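Local coordinates for RNA-binding protein (Sulfolobus solfataricus, PDB 2NRQ) that is of unknown function but belongs to an archaeal family that structurally resembles RNA-binding proteins, although a role in binding RNA seems unlikely, at residues V24-S29 / Q104-E109; E66-I71 / I121-S126; K70-K75 / H110-K115; S79-I84 / K139-S144. All blocks are in the same frame, centred on the assembly; numbering follows the deposited sequence. Where two conformers were deposited one is given.

Interaction 1 (V24-S29 / Q104-E109)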
loop_
_atom_site.group_PDB
_atom_site.type_symbol
_atom_site.label_atom_id
_atom_site.label_comp_id
_atom_site.label_asym_id
_atom_site.label_seq_id
_atom_site.Cartn_x
_atom_site.Cartn_y
_atom_site.Cartn_z
ATOM N N VAL A 24 9.930 -1.695 8.162
ATOM C CA VAL A 24 10.080 -2.944 7.415
ATOM C C VAL A 24 9.343 -4.065 8.112
ATOM O O VAL A 24 8.527 -4.757 7.499
ATOM C CB VAL A 24 11.579 -3.368 7.294
ATOM C CG1 VAL A 24 11.690 -4.724 6.589
ATOM C CG2 VAL A 24 12.360 -2.313 6.528
ATOM N N ASN A 25 9.645 -4.244 9.398
ATOM C CA ASN A 25 9.011 -5.301 10.170
ATOM C C ASN A 25 7.517 -5.113 10.176
ATOM O O ASN A 25 6.766 -6.068 9.938
ATOM C CB ASN A 25 9.518 -5.320 11.602
ATOM C CG ASN A 25 11.011 -5.533 11.685
ATOM O OD1 ASN A 25 11.595 -6.249 10.864
ATOM N ND2 ASN A 25 11.643 -4.923 12.691
ATOM N N THR A 26 7.083 -3.881 10.433
ATOM C CA THR A 26 5.659 -3.597 10.452
ATOM C C THR A 26 5.035 -4.030 9.134
ATOM O O THR A 26 4.066 -4.794 9.123
ATOM C CB THR A 26 5.363 -2.094 10.675
ATOM O OG1 THR A 26 5.816 -1.702 11.973
ATOM C CG2 THR A 26 3.864 -1.826 10.585
ATOM N N ILE A 27 5.592 -3.559 8.023
ATOM C CA ILE A 27 5.036 -3.914 6.719
ATOM C C ILE A 27 5.106 -5.407 6.394
ATOM O O ILE A 27 4.119 -6.002 5.962
ATOM C CB ILE A 27 5.709 -3.108 5.591
ATOM C CG1 ILE A 27 5.425 -1.614 5.793
ATOM C CG2 ILE A 27 5.206 -3.584 4.245
ATOM C CD1 ILE A 27 5.898 -0.723 4.675
ATOM N N GLU A 28 6.260 -6.023 6.614
ATOM C CA GLU A 28 6.390 -7.442 6.310
ATOM C C GLU A 28 5.489 -8.294 7.211
ATOM O O GLU A 28 5.065 -9.392 6.834
ATOM C CB GLU A 28 7.855 -7.870 6.413
ATOM C CG GLU A 28 8.743 -7.002 5.561
ATOM C CD GLU A 28 10.128 -7.562 5.337
ATOM O OE1 GLU A 28 10.772 -8.004 6.309
ATOM O OE2 GLU A 28 10.577 -7.543 4.176
ATOM N N SER A 29 5.182 -7.787 8.395
ATOM C CA SER A 29 4.303 -8.518 9.292
ATOM C C SER A 29 2.842 -8.282 8.909
ATOM O O SER A 29 2.072 -9.217 8.672
ATOM C CB SER A 29 4.517 -8.064 10.722
ATOM O OG SER A 29 3.464 -8.553 11.520
ATOM N N GLN A 104 2.597 6.629 9.879
ATOM C CA GLN A 104 2.415 6.758 11.325
ATOM C C GLN A 104 1.387 5.761 11.854
ATOM O O GLN A 104 1.682 4.970 12.746
ATOM C CB GLN A 104 1.957 8.179 11.676
ATOM C CG GLN A 104 2.858 9.322 11.167
ATOM C CD GLN A 104 2.573 9.755 9.721
ATOM O OE1 GLN A 104 2.878 10.885 9.330
ATOM N NE2 GLN A 104 2.002 8.857 8.927
ATOM N N TYR A 105 0.186 5.809 11.291
ATOM C CA TYR A 105 -0.893 4.925 11.694
ATOM C C TYR A 105 -0.619 3.430 11.595
ATOM O O TYR A 105 -1.090 2.654 12.433
ATOM C CB TYR A 105 -2.146 5.244 10.889
ATOM C CG TYR A 105 -2.942 6.387 11.458
ATOM C CD1 TYR A 105 -3.626 6.247 12.661
ATOM C CD2 TYR A 105 -3.005 7.610 10.803
ATOM C CE1 TYR A 105 -4.353 7.290 13.193
ATOM C CE2 TYR A 105 -3.726 8.660 11.327
ATOM C CZ TYR A 105 -4.401 8.496 12.523
ATOM O OH TYR A 105 -5.135 9.542 13.039
ATOM N N LEU A 106 0.129 3.012 10.579
ATOM C CA LEU A 106 0.404 1.589 10.412
ATOM C C LEU A 106 1.446 1.070 11.398
ATOM O O LEU A 106 1.269 0.011 11.993
ATOM C CB LEU A 106 0.862 1.287 8.985
ATOM C CG LEU A 106 0.688 -0.189 8.618
ATOM C CD1 LEU A 106 -0.736 -0.407 8.126
ATOM C CD2 LEU A 106 1.676 -0.602 7.545
ATOM N N ILE A 107 2.529 1.814 11.577
ATOM C CA ILE A 107 3.580 1.386 12.490
ATOM C C ILE A 107 3.234 1.618 13.960
ATOM O O ILE A 107 3.760 0.941 14.848
ATOM C CB ILE A 107 4.919 2.090 12.163
ATOM C CG1 ILE A 107 4.676 3.571 11.893
ATOM C CG2 ILE A 107 5.572 1.430 10.962
ATOM C CD1 ILE A 107 5.896 4.329 11.440
ATOM N N ALA A 108 2.343 2.567 14.216
ATOM C CA ALA A 108 1.959 2.870 15.582
ATOM C C ALA A 108 0.676 2.176 16.031
ATOM O O ALA A 108 0.507 1.917 17.223
ATOM C CB ALA A 108 1.832 4.365 15.759
ATOM N N GLU A 109 -0.219 1.858 15.096
ATOM C CA GLU A 109 -1.478 1.201 15.452
ATOM C C GLU A 109 -1.946 0.122 14.488
ATOM O O GLU A 109 -3.111 -0.257 14.517
ATOM C CB GLU A 109 -2.593 2.240 15.583
ATOM C CG GLU A 109 -2.365 3.256 16.683
ATOM C CD GLU A 109 -3.340 4.409 16.620
ATOM O OE1 GLU A 109 -4.564 4.169 16.752
ATOM O OE2 GLU A 109 -2.876 5.556 16.436
#

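Interaction 2 (E66-I71 / I121-S126)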
loop_
_atom_site.group_PDB
_atom_site.type_symbol
_atom_site.label_atom_id
_atom_site.label_comp_id
_atom_site.label_asym_id
_atom_site.label_seq_id
_atom_site.Cartn_x
_atom_site.Cartn_y
_atom_site.Cartn_z
ATOM N N GLU A 66 -4.176 -10.287 -6.696
ATOM C CA GLU A 66 -5.541 -10.250 -6.194
ATOM C C GLU A 66 -5.529 -10.490 -4.693
ATOM O O GLU A 66 -6.228 -9.806 -3.942
ATOM C CB GLU A 66 -6.401 -11.308 -6.908
ATOM N N GLN A 67 -4.716 -11.444 -4.251
ATOM C CA GLN A 67 -4.649 -11.759 -2.831
ATOM C C GLN A 67 -4.127 -10.603 -1.973
ATOM O O GLN A 67 -4.446 -10.515 -0.789
ATOM C CB GLN A 67 -3.794 -13.007 -2.604
ATOM C CG GLN A 67 -4.266 -14.237 -3.373
ATOM C CD GLN A 67 -5.764 -14.506 -3.217
ATOM O OE1 GLN A 67 -6.308 -14.483 -2.100
ATOM N NE2 GLN A 67 -6.437 -14.774 -4.340
ATOM N N PHE A 68 -3.331 -9.716 -2.566
ATOM C CA PHE A 68 -2.792 -8.570 -1.832
ATOM C C PHE A 68 -3.890 -7.527 -1.644
ATOM O O PHE A 68 -4.058 -6.950 -0.562
ATOM C CB PHE A 68 -1.618 -7.950 -2.588
ATOM C CG PHE A 68 -1.107 -6.682 -1.970
ATOM C CD1 PHE A 68 -0.508 -6.699 -0.721
ATOM C CD2 PHE A 68 -1.245 -5.465 -2.632
ATOM C CE1 PHE A 68 -0.054 -5.532 -0.141
ATOM C CE2 PHE A 68 -0.794 -4.285 -2.059
ATOM C CZ PHE A 68 -0.197 -4.319 -0.808
ATOM N N PHE A 69 -4.630 -7.278 -2.717
ATOM C CA PHE A 69 -5.730 -6.331 -2.666
ATOM C C PHE A 69 -6.702 -6.847 -1.623
ATOM O O PHE A 69 -7.130 -6.118 -0.729
ATOM C CB PHE A 69 -6.430 -6.260 -4.022
ATOM C CG PHE A 69 -7.540 -5.257 -4.079
ATOM C CD1 PHE A 69 -7.567 -4.177 -3.200
ATOM C CD2 PHE A 69 -8.526 -5.350 -5.053
ATOM C CE1 PHE A 69 -8.558 -3.201 -3.293
ATOM C CE2 PHE A 69 -9.527 -4.375 -5.160
ATOM C CZ PHE A 69 -9.540 -3.301 -4.277
ATOM N N LYS A 70 -7.027 -8.126 -1.751
ATOM C CA LYS A 70 -7.945 -8.795 -0.849
ATOM C C LYS A 70 -7.539 -8.570 0.603
ATOM O O LYS A 70 -8.350 -8.140 1.415
ATOM C CB LYS A 70 -7.966 -10.292 -1.170
ATOM C CG LYS A 70 -9.275 -10.997 -0.867
ATOM C CD LYS A 70 -9.846 -11.674 -2.119
ATOM C CE LYS A 70 -10.223 -10.647 -3.203
ATOM N NZ LYS A 70 -11.061 -11.210 -4.319
ATOM N N ILE A 71 -6.280 -8.842 0.932
ATOM C CA ILE A 71 -5.836 -8.662 2.308
ATOM C C ILE A 71 -5.938 -7.210 2.769
ATOM O O ILE A 71 -6.174 -6.954 3.945
ATOM C CB ILE A 71 -4.396 -9.228 2.524
ATOM C CG1 ILE A 71 -3.738 -8.579 3.742
ATOM C CG2 ILE A 71 -3.574 -9.052 1.290
ATOM C CD1 ILE A 71 -4.348 -8.991 5.052
ATOM N N ILE A 121 2.898 5.025 2.717
ATOM C CA ILE A 121 3.170 3.651 2.300
ATOM C C ILE A 121 2.228 3.512 1.115
ATOM O O ILE A 121 1.021 3.384 1.287
ATOM C CB ILE A 121 2.764 2.615 3.360
ATOM C CG1 ILE A 121 3.686 2.723 4.577
ATOM C CG2 ILE A 121 2.830 1.217 2.756
ATOM C CD1 ILE A 121 3.259 1.856 5.744
ATOM N N LYS A 122 2.780 3.546 -0.087
ATOM C CA LYS A 122 1.966 3.494 -1.289
ATOM C C LYS A 122 1.670 2.094 -1.831
ATOM O O LYS A 122 2.579 1.293 -2.058
ATOM C CB LYS A 122 2.643 4.341 -2.365
ATOM C CG LYS A 122 1.735 4.768 -3.484
ATOM C CD LYS A 122 2.490 5.606 -4.484
ATOM C CE LYS A 122 2.970 6.901 -3.864
ATOM N NZ LYS A 122 3.902 7.635 -4.766
ATOM N N CYS A 123 0.391 1.804 -2.037
ATOM C CA CYS A 123 -0.013 0.515 -2.574
ATOM C C CYS A 123 -0.689 0.726 -3.914
ATOM O O CYS A 123 -1.778 1.271 -3.985
ATOM C CB CYS A 123 -0.966 -0.174 -1.618
ATOM S SG CYS A 123 -0.242 -0.511 -0.014
ATOM N N ILE A 124 -0.035 0.284 -4.978
ATOM C CA ILE A 124 -0.553 0.443 -6.330
ATOM C C ILE A 124 -1.040 -0.869 -6.909
ATOM O O ILE A 124 -0.250 -1.782 -7.108
ATOM C CB ILE A 124 0.531 1.006 -7.268
ATOM C CG1 ILE A 124 1.037 2.345 -6.719
ATOM C CG2 ILE A 124 -0.019 1.162 -8.690
ATOM C CD1 ILE A 124 2.286 2.843 -7.378
ATOM N N ILE A 125 -2.340 -0.943 -7.189
ATOM C CA ILE A 125 -2.945 -2.134 -7.770
ATOM C C ILE A 125 -3.247 -1.917 -9.253
ATOM O O ILE A 125 -3.703 -0.849 -9.655
ATOM C CB ILE A 125 -4.259 -2.507 -7.055
ATOM C CG1 ILE A 125 -3.981 -2.925 -5.611
ATOM C CG2 ILE A 125 -4.942 -3.645 -7.784
ATOM C CD1 ILE A 125 -3.617 -1.788 -4.720
ATOM N N SER A 126 -2.988 -2.934 -10.066
ATOM C CA SER A 126 -3.243 -2.837 -11.494
ATOM C C SER A 126 -4.364 -3.795 -11.877
ATOM O O SER A 126 -4.305 -4.990 -11.596
ATOM C CB SER A 126 -1.980 -3.179 -12.270
ATOM O OG SER A 126 -0.855 -2.618 -11.622
#

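Interaction 3 (K70-K75 / H110-K115)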
loop_
_atom_site.group_PDB
_atom_site.type_symbol
_atom_site.label_atom_id
_atom_site.label_comp_id
_atom_site.label_asym_id
_atom_site.label_seq_id
_atom_site.Cartn_x
_atom_site.Cartn_y
_atom_site.Cartn_z
ATOM N N LYS A 70 -7.027 -8.126 -1.751
ATOM C CA LYS A 70 -7.945 -8.795 -0.849
ATOM C C LYS A 70 -7.539 -8.570 0.603
ATOM O O LYS A 70 -8.350 -8.140 1.415
ATOM C CB LYS A 70 -7.966 -10.292 -1.170
ATOM C CG LYS A 70 -9.275 -10.997 -0.867
ATOM C CD LYS A 70 -9.846 -11.674 -2.119
ATOM C CE LYS A 70 -10.223 -10.647 -3.203
ATOM N NZ LYS A 70 -11.061 -11.210 -4.319
ATOM N N ILE A 71 -6.280 -8.842 0.932
ATOM C CA ILE A 71 -5.836 -8.662 2.308
ATOM C C ILE A 71 -5.938 -7.210 2.769
ATOM O O ILE A 71 -6.174 -6.954 3.945
ATOM C CB ILE A 71 -4.396 -9.228 2.524
ATOM C CG1 ILE A 71 -3.738 -8.579 3.742
ATOM C CG2 ILE A 71 -3.574 -9.052 1.290
ATOM C CD1 ILE A 71 -4.348 -8.991 5.052
ATOM N N ILE A 72 -5.778 -6.258 1.853
ATOM C CA ILE A 72 -5.905 -4.842 2.213
ATOM C C ILE A 72 -7.377 -4.571 2.550
ATOM O O ILE A 72 -7.702 -3.849 3.498
ATOM C CB ILE A 72 -5.510 -3.913 1.043
ATOM C CG1 ILE A 72 -4.006 -3.988 0.790
ATOM C CG2 ILE A 72 -5.909 -2.487 1.358
ATOM C CD1 ILE A 72 -3.558 -3.182 -0.402
ATOM N N LEU A 73 -8.259 -5.165 1.753
ATOM C CA LEU A 73 -9.694 -5.021 1.932
ATOM C C LEU A 73 -10.177 -5.637 3.229
ATOM O O LEU A 73 -11.125 -5.154 3.829
ATOM C CB LEU A 73 -10.441 -5.673 0.766
ATOM C CG LEU A 73 -10.389 -4.932 -0.569
ATOM C CD1 LEU A 73 -11.103 -5.751 -1.628
ATOM C CD2 LEU A 73 -11.036 -3.560 -0.416
ATOM N N GLU A 74 -9.521 -6.706 3.659
ATOM C CA GLU A 74 -9.915 -7.397 4.878
ATOM C C GLU A 74 -9.286 -6.782 6.108
ATOM O O GLU A 74 -9.548 -7.223 7.224
ATOM C CB GLU A 74 -9.515 -8.867 4.781
ATOM C CG GLU A 74 -9.827 -9.456 3.416
ATOM C CD GLU A 74 -9.201 -10.813 3.197
ATOM O OE1 GLU A 74 -8.043 -11.016 3.635
ATOM O OE2 GLU A 74 -9.861 -11.672 2.571
ATOM N N LYS A 75 -8.458 -5.764 5.910
ATOM C CA LYS A 75 -7.787 -5.119 7.027
ATOM C C LYS A 75 -8.229 -3.682 7.206
ATOM O O LYS A 75 -8.278 -3.178 8.325
ATOM C CB LYS A 75 -6.280 -5.147 6.815
ATOM C CG LYS A 75 -5.656 -6.526 6.881
ATOM C CD LYS A 75 -4.948 -6.753 8.201
ATOM C CE LYS A 75 -3.977 -7.908 8.087
ATOM N NZ LYS A 75 -3.133 -8.040 9.302
ATOM N N HIS A 110 -1.056 -0.375 13.637
ATOM C CA HIS A 110 -1.433 -1.404 12.671
ATOM C C HIS A 110 -2.762 -1.035 12.025
ATOM O O HIS A 110 -3.654 -1.870 11.914
ATOM C CB HIS A 110 -1.572 -2.766 13.355
ATOM C CG HIS A 110 -0.283 -3.320 13.875
ATOM N ND1 HIS A 110 0.561 -2.600 14.694
ATOM C CD2 HIS A 110 0.297 -4.532 13.711
ATOM C CE1 HIS A 110 1.605 -3.344 15.013
ATOM N NE2 HIS A 110 1.469 -4.523 14.428
ATOM N N ARG A 111 -2.895 0.214 11.596
ATOM C CA ARG A 111 -4.146 0.647 10.991
ATOM C C ARG A 111 -3.969 1.378 9.668
ATOM O O ARG A 111 -3.187 2.324 9.560
ATOM C CB ARG A 111 -4.908 1.529 11.978
ATOM C CG ARG A 111 -6.396 1.612 11.708
ATOM C CD ARG A 111 -7.147 1.850 13.002
ATOM N NE ARG A 111 -6.812 3.138 13.593
ATOM C CZ ARG A 111 -7.328 4.293 13.191
ATOM N NH1 ARG A 111 -8.210 4.321 12.196
ATOM N NH2 ARG A 111 -6.957 5.423 13.782
ATOM N N LEU A 112 -4.707 0.924 8.662
ATOM C CA LEU A 112 -4.652 1.512 7.337
ATOM C C LEU A 112 -5.529 2.744 7.253
ATOM O O LEU A 112 -6.745 2.643 7.214
ATOM C CB LEU A 112 -5.114 0.498 6.298
ATOM C CG LEU A 112 -4.163 -0.644 5.976
ATOM C CD1 LEU A 112 -4.877 -1.686 5.110
ATOM C CD2 LEU A 112 -2.938 -0.075 5.267
ATOM N N VAL A 113 -4.907 3.909 7.220
ATOM C CA VAL A 113 -5.641 5.161 7.135
ATOM C C VAL A 113 -5.135 5.948 5.938
ATOM O O VAL A 113 -3.975 6.349 5.897
ATOM C CB VAL A 113 -5.447 6.000 8.416
ATOM C CG1 VAL A 113 -6.006 7.389 8.219
ATOM C CG2 VAL A 113 -6.121 5.317 9.583
ATOM N N LEU A 114 -6.002 6.153 4.953
ATOM C CA LEU A 114 -5.613 6.901 3.768
ATOM C C LEU A 114 -4.964 8.225 4.158
ATOM O O LEU A 114 -5.321 8.835 5.166
ATOM C CB LEU A 114 -6.836 7.152 2.893
ATOM C CG LEU A 114 -7.006 6.276 1.646
ATOM C CD1 LEU A 114 -6.735 4.826 1.964
ATOM C CD2 LEU A 114 -8.430 6.457 1.100
ATOM N N LYS A 115 -3.993 8.659 3.365
ATOM C CA LYS A 115 -3.290 9.914 3.615
ATOM C C LYS A 115 -3.014 10.535 2.259
ATOM O O LYS A 115 -3.153 9.878 1.230
ATOM C CB LYS A 115 -1.976 9.648 4.359
ATOM C CG LYS A 115 -1.168 10.887 4.732
ATOM C CD LYS A 115 0.102 10.488 5.488
ATOM C CE LYS A 115 0.852 11.689 6.075
ATOM N NZ LYS A 115 1.442 12.579 5.036
#

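Interaction 4 (S79-I84 / K139-S144)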
loop_
_atom_site.group_PDB
_atom_site.type_symbol
_atom_site.label_atom_id
_atom_site.label_comp_id
_atom_site.label_asym_id
_atom_site.label_seq_id
_atom_site.Cartn_x
_atom_site.Cartn_y
_atom_site.Cartn_z
ATOM N N SER A 79 -14.853 2.693 7.220
ATOM C CA SER A 79 -14.815 4.138 7.074
ATOM C C SER A 79 -13.890 4.509 5.909
ATOM O O SER A 79 -14.334 5.057 4.896
ATOM C CB SER A 79 -14.311 4.745 8.382
ATOM O OG SER A 79 -14.383 6.151 8.357
ATOM N N GLU A 80 -12.609 4.176 6.051
ATOM C CA GLU A 80 -11.599 4.450 5.028
ATOM C C GLU A 80 -11.928 3.820 3.672
ATOM O O GLU A 80 -11.617 4.395 2.624
ATOM C CB GLU A 80 -10.227 3.952 5.504
ATOM C CG GLU A 80 -9.809 4.460 6.886
ATOM C CD GLU A 80 -9.539 5.958 6.933
ATOM O OE1 GLU A 80 -9.345 6.490 8.046
ATOM O OE2 GLU A 80 -9.514 6.607 5.872
ATOM N N LEU A 81 -12.548 2.641 3.695
ATOM C CA LEU A 81 -12.916 1.928 2.466
ATOM C C LEU A 81 -13.907 2.759 1.636
ATOM O O LEU A 81 -13.733 2.956 0.422
ATOM C CB LEU A 81 -13.537 0.574 2.809
ATOM C CG LEU A 81 -13.962 -0.282 1.614
ATOM C CD1 LEU A 81 -12.801 -0.429 0.623
ATOM C CD2 LEU A 81 -14.445 -1.635 2.117
HETATM N N MSE A 82 -14.944 3.247 2.306
HETATM C CA MSE A 82 -15.938 4.079 1.662
HETATM C C MSE A 82 -15.224 5.319 1.120
HETATM O O MSE A 82 -15.457 5.750 -0.023
HETATM C CB MSE A 82 -16.993 4.486 2.678
HETATM C CG MSE A 82 -17.980 5.503 2.132
HETATM SE SE MSE A 82 -18.967 4.793 0.594
HETATM C CE MSE A 82 -18.075 5.719 -0.849
ATOM N N LEU A 83 -14.340 5.873 1.946
ATOM C CA LEU A 83 -13.575 7.044 1.566
ATOM C C LEU A 83 -12.871 6.767 0.241
ATOM O O LEU A 83 -12.649 7.681 -0.546
ATOM C CB LEU A 83 -12.558 7.359 2.645
ATOM C CG LEU A 83 -11.871 8.724 2.611
ATOM C CD1 LEU A 83 -12.923 9.831 2.632
ATOM C CD2 LEU A 83 -10.929 8.856 3.820
ATOM N N ILE A 84 -12.521 5.508 -0.010
ATOM C CA ILE A 84 -11.876 5.165 -1.274
ATOM C C ILE A 84 -12.914 5.275 -2.380
ATOM O O ILE A 84 -12.774 6.086 -3.289
ATOM C CB ILE A 84 -11.313 3.724 -1.289
ATOM C CG1 ILE A 84 -10.125 3.607 -0.332
ATOM C CG2 ILE A 84 -10.878 3.355 -2.700
ATOM C CD1 ILE A 84 -9.609 2.184 -0.178
ATOM N N LYS A 139 -17.664 -1.483 -3.990
ATOM C CA LYS A 139 -19.001 -1.069 -3.595
ATOM C C LYS A 139 -19.751 -2.273 -3.041
ATOM O O LYS A 139 -20.288 -2.220 -1.936
ATOM C CB LYS A 139 -19.750 -0.486 -4.793
ATOM C CG LYS A 139 -21.208 -0.170 -4.509
ATOM C CD LYS A 139 -21.643 1.113 -5.190
ATOM C CE LYS A 139 -21.416 1.060 -6.684
ATOM N NZ LYS A 139 -21.815 2.339 -7.334
ATOM N N LYS A 140 -19.781 -3.358 -3.807
ATOM C CA LYS A 140 -20.452 -4.566 -3.359
ATOM C C LYS A 140 -19.845 -5.000 -2.032
ATOM O O LYS A 140 -20.523 -5.588 -1.197
ATOM C CB LYS A 140 -20.298 -5.667 -4.388
ATOM N N LEU A 141 -18.562 -4.712 -1.837
ATOM C CA LEU A 141 -17.904 -5.083 -0.590
ATOM C C LEU A 141 -18.287 -4.093 0.495
ATOM O O LEU A 141 -18.655 -4.485 1.601
ATOM C CB LEU A 141 -16.386 -5.097 -0.750
ATOM C CG LEU A 141 -15.707 -5.505 0.562
ATOM C CD1 LEU A 141 -16.202 -6.889 0.979
ATOM C CD2 LEU A 141 -14.200 -5.494 0.396
ATOM N N VAL A 142 -18.178 -2.806 0.174
ATOM C CA VAL A 142 -18.552 -1.747 1.105
ATOM C C VAL A 142 -19.984 -2.054 1.514
ATOM O O VAL A 142 -20.316 -2.105 2.701
ATOM C CB VAL A 142 -18.519 -0.358 0.419
ATOM C CG1 VAL A 142 -19.329 0.649 1.222
ATOM C CG2 VAL A 142 -17.086 0.125 0.292
ATOM N N ASN A 143 -20.818 -2.271 0.500
ATOM C CA ASN A 143 -22.227 -2.587 0.681
ATOM C C ASN A 143 -22.378 -3.859 1.504
ATOM O O ASN A 143 -23.194 -3.923 2.427
ATOM C CB ASN A 143 -22.888 -2.759 -0.687
ATOM C CG ASN A 143 -24.341 -3.152 -0.587
ATOM O OD1 ASN A 143 -24.693 -4.320 -0.766
ATOM N ND2 ASN A 143 -25.200 -2.178 -0.294
ATOM N N SER A 144 -21.579 -4.868 1.176
ATOM C CA SER A 144 -21.623 -6.134 1.893
ATOM C C SER A 144 -21.321 -5.942 3.375
ATOM O O SER A 144 -22.119 -6.305 4.235
ATOM C CB SER A 144 -20.617 -7.112 1.291
ATOM O OG SER A 144 -20.608 -8.332 2.015
#

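Interaction 1 (V24-S29 / Q104-E109)
T26 lays its branched side chain over the CG2 methyl of I107, the two side chains crossing at about a right angle. The hydroxyl OG1 stands 3.3 Å from I107 CG2, and T26 CB follows at 3.5 Å from the same methyl, which makes the shorter branch of I107 the part that does the touching. The longer branch leads off from the interface because CG1 takes the position between the backbone N and the carbonyl carbon (chi1 44°). The other arm of T26, its methyl CG2, reaches the neighbouring residue: it lies 3.5 Å from L106 O and 3.9 Å from L106 CD2. OG1 is hydrogen-bonded within its own helix, to K22 O one turn back. Here two helices that lie against the antiparallel sheet, 20-30 and 103-109, meet nearly perpendicular, with segment axes 9.5 Å apart at an angle of 85°. Four residues make the contact, and the third pairing is looser: I27 CG1 approaches L106 CD2 at 4.3 Å. Both I27 and L106 also touch I121 of strand 121-126, while L106 has F30 and L112 as further neighbours.

Interaction 2 (E66-I71 / I121-S126)
The ring of F68 presents its rim to C123: CZ comes within 3.9 Å of C123 SG, and CE2 lies 4.1 Å from C123 CB. Seen from the ring as a whole, SG sits 5.2 Å from the centroid and 80° off the normal, a Cys sulfur-aromatic contact made at the edge, near the plane of the ring. The phenyl group gets there because CG of F68 is anti to the backbone N (chi1 174°), which carries it out from the helix toward the strand. A second, looser contact lies one residue further along the helix, where F69 CB stands 4.4 Å from I125 CG1. C123 and I125 are alternate strand residues and turn their side chains to the helix, whereas I124 between them points to the other face of the sheet.

Around this first shell, further aromatic groups pack against the two rings and probably help to position them. F68 stacks with F60 and meets F31 at an inclined angle, while A8, I10 and L34 also touch it; the ring of F69 meets that of F127 steeply. Strand 121-126 is itself held on both flanks, pairing antiparallel with strands 7-14 and 96-101. Helix 62-73 thus packs over the interior of the sheet, and F68 spans strands 7-14 and 121-126.

Interaction 3 (K70-K75 / H110-K115)
K75, just beyond the helical residues 70-73, comes nearest to L112 in the loop 110-115, with 7.3 Å between their CA atoms. L112 carries the contact with a single methyl, CD1, which points to the end of helix 62-73. Its CG lies beside the backbone N (chi1 -73°), and from there CD1 reaches three atoms: I72 O at 3.9 Å, I72 CG2 at 4.0 Å and K75 CB at 4.1 Å. The side chains of I72 and L112 cross at about a right angle and meet methyl to methyl, CG2 to CD1, while the same CD1 also lies against I72 O. That carbonyl oxygen accepts a backbone hydrogen bond from K75 N as well. Only the root of K75 takes part; its chain bends at chi2, and the amino end forms a cation-pi contact with F30. L112 also touches L106 and F101, the latter in contact with I72 too. On the loop, the neighbouring R111 turns away and forms a salt bridge with E77. Between these two segments the attraction is therefore apolar, resting on dispersion and the burial of leucine and isoleucine methyls, while the charged ends of K75 and R111 find their partners outside it.

Interaction 4 (S79-I84 / K139-S144)
L81 leaves its helix with CG anti to the backbone N (chi1 -180°), and from there it extends to V142 on the opposing helix. Its CB is still 4.4 Å from V142 CG2. CG comes closest, 3.4 Å from that same methyl, and CD2 lies alongside at 3.7 Å. CD1 stays further off, 4.3 Å from V142 CG2. At the tip, CD2 also meets a second residue, standing 4.2 Å from L141 CD2. The two side chains of L81 and V142 slide past each other in opposite directions, each lying beside the other's flank instead of meeting it end on. One branch of V142, CG2, thus faces the leucine; the other, CG1, is left for the next residue of helix 78-85, selenomethionine M82, whose SE lies 4.2 Å away. M82 was modelled in two conformers, which makes this outer pairing less certain.

L81 and L141 both also pack on L73, joining the helix pair to helix 62-73. Helix 78-85 further leans on the loop residues V113 and L114 through E80. The two segments run at 149° to each other with their axes 10.0 Å apart. This is an antiparallel helix pair packed through aliphatic side chains, in which the C-terminal helix 134-145 is laid against helix 78-85 toward the outside of the domain.

Interactions 1, 2 and 3 form one continuous stretch of core, their centres 10 to 16 Å apart. Strand 121-126 of interaction 2 packs against both helices of interaction 1, helix 103-109 runs on into the loop of interaction 3, and interactions 2 and 3 share K70 and I71 on helix 62-73. Interaction 4 lies further out, about 17 Å between its centre and that of the chain, yet it touches interaction 3 where E80 and I84 meet residues 112-114. In sequence, the first segments of all four precede every second segment. Interactions 1 to 3 thereby join early and late parts of the chain against the antiparallel sheet, and interaction 4 adds the C-terminal helix at the outside.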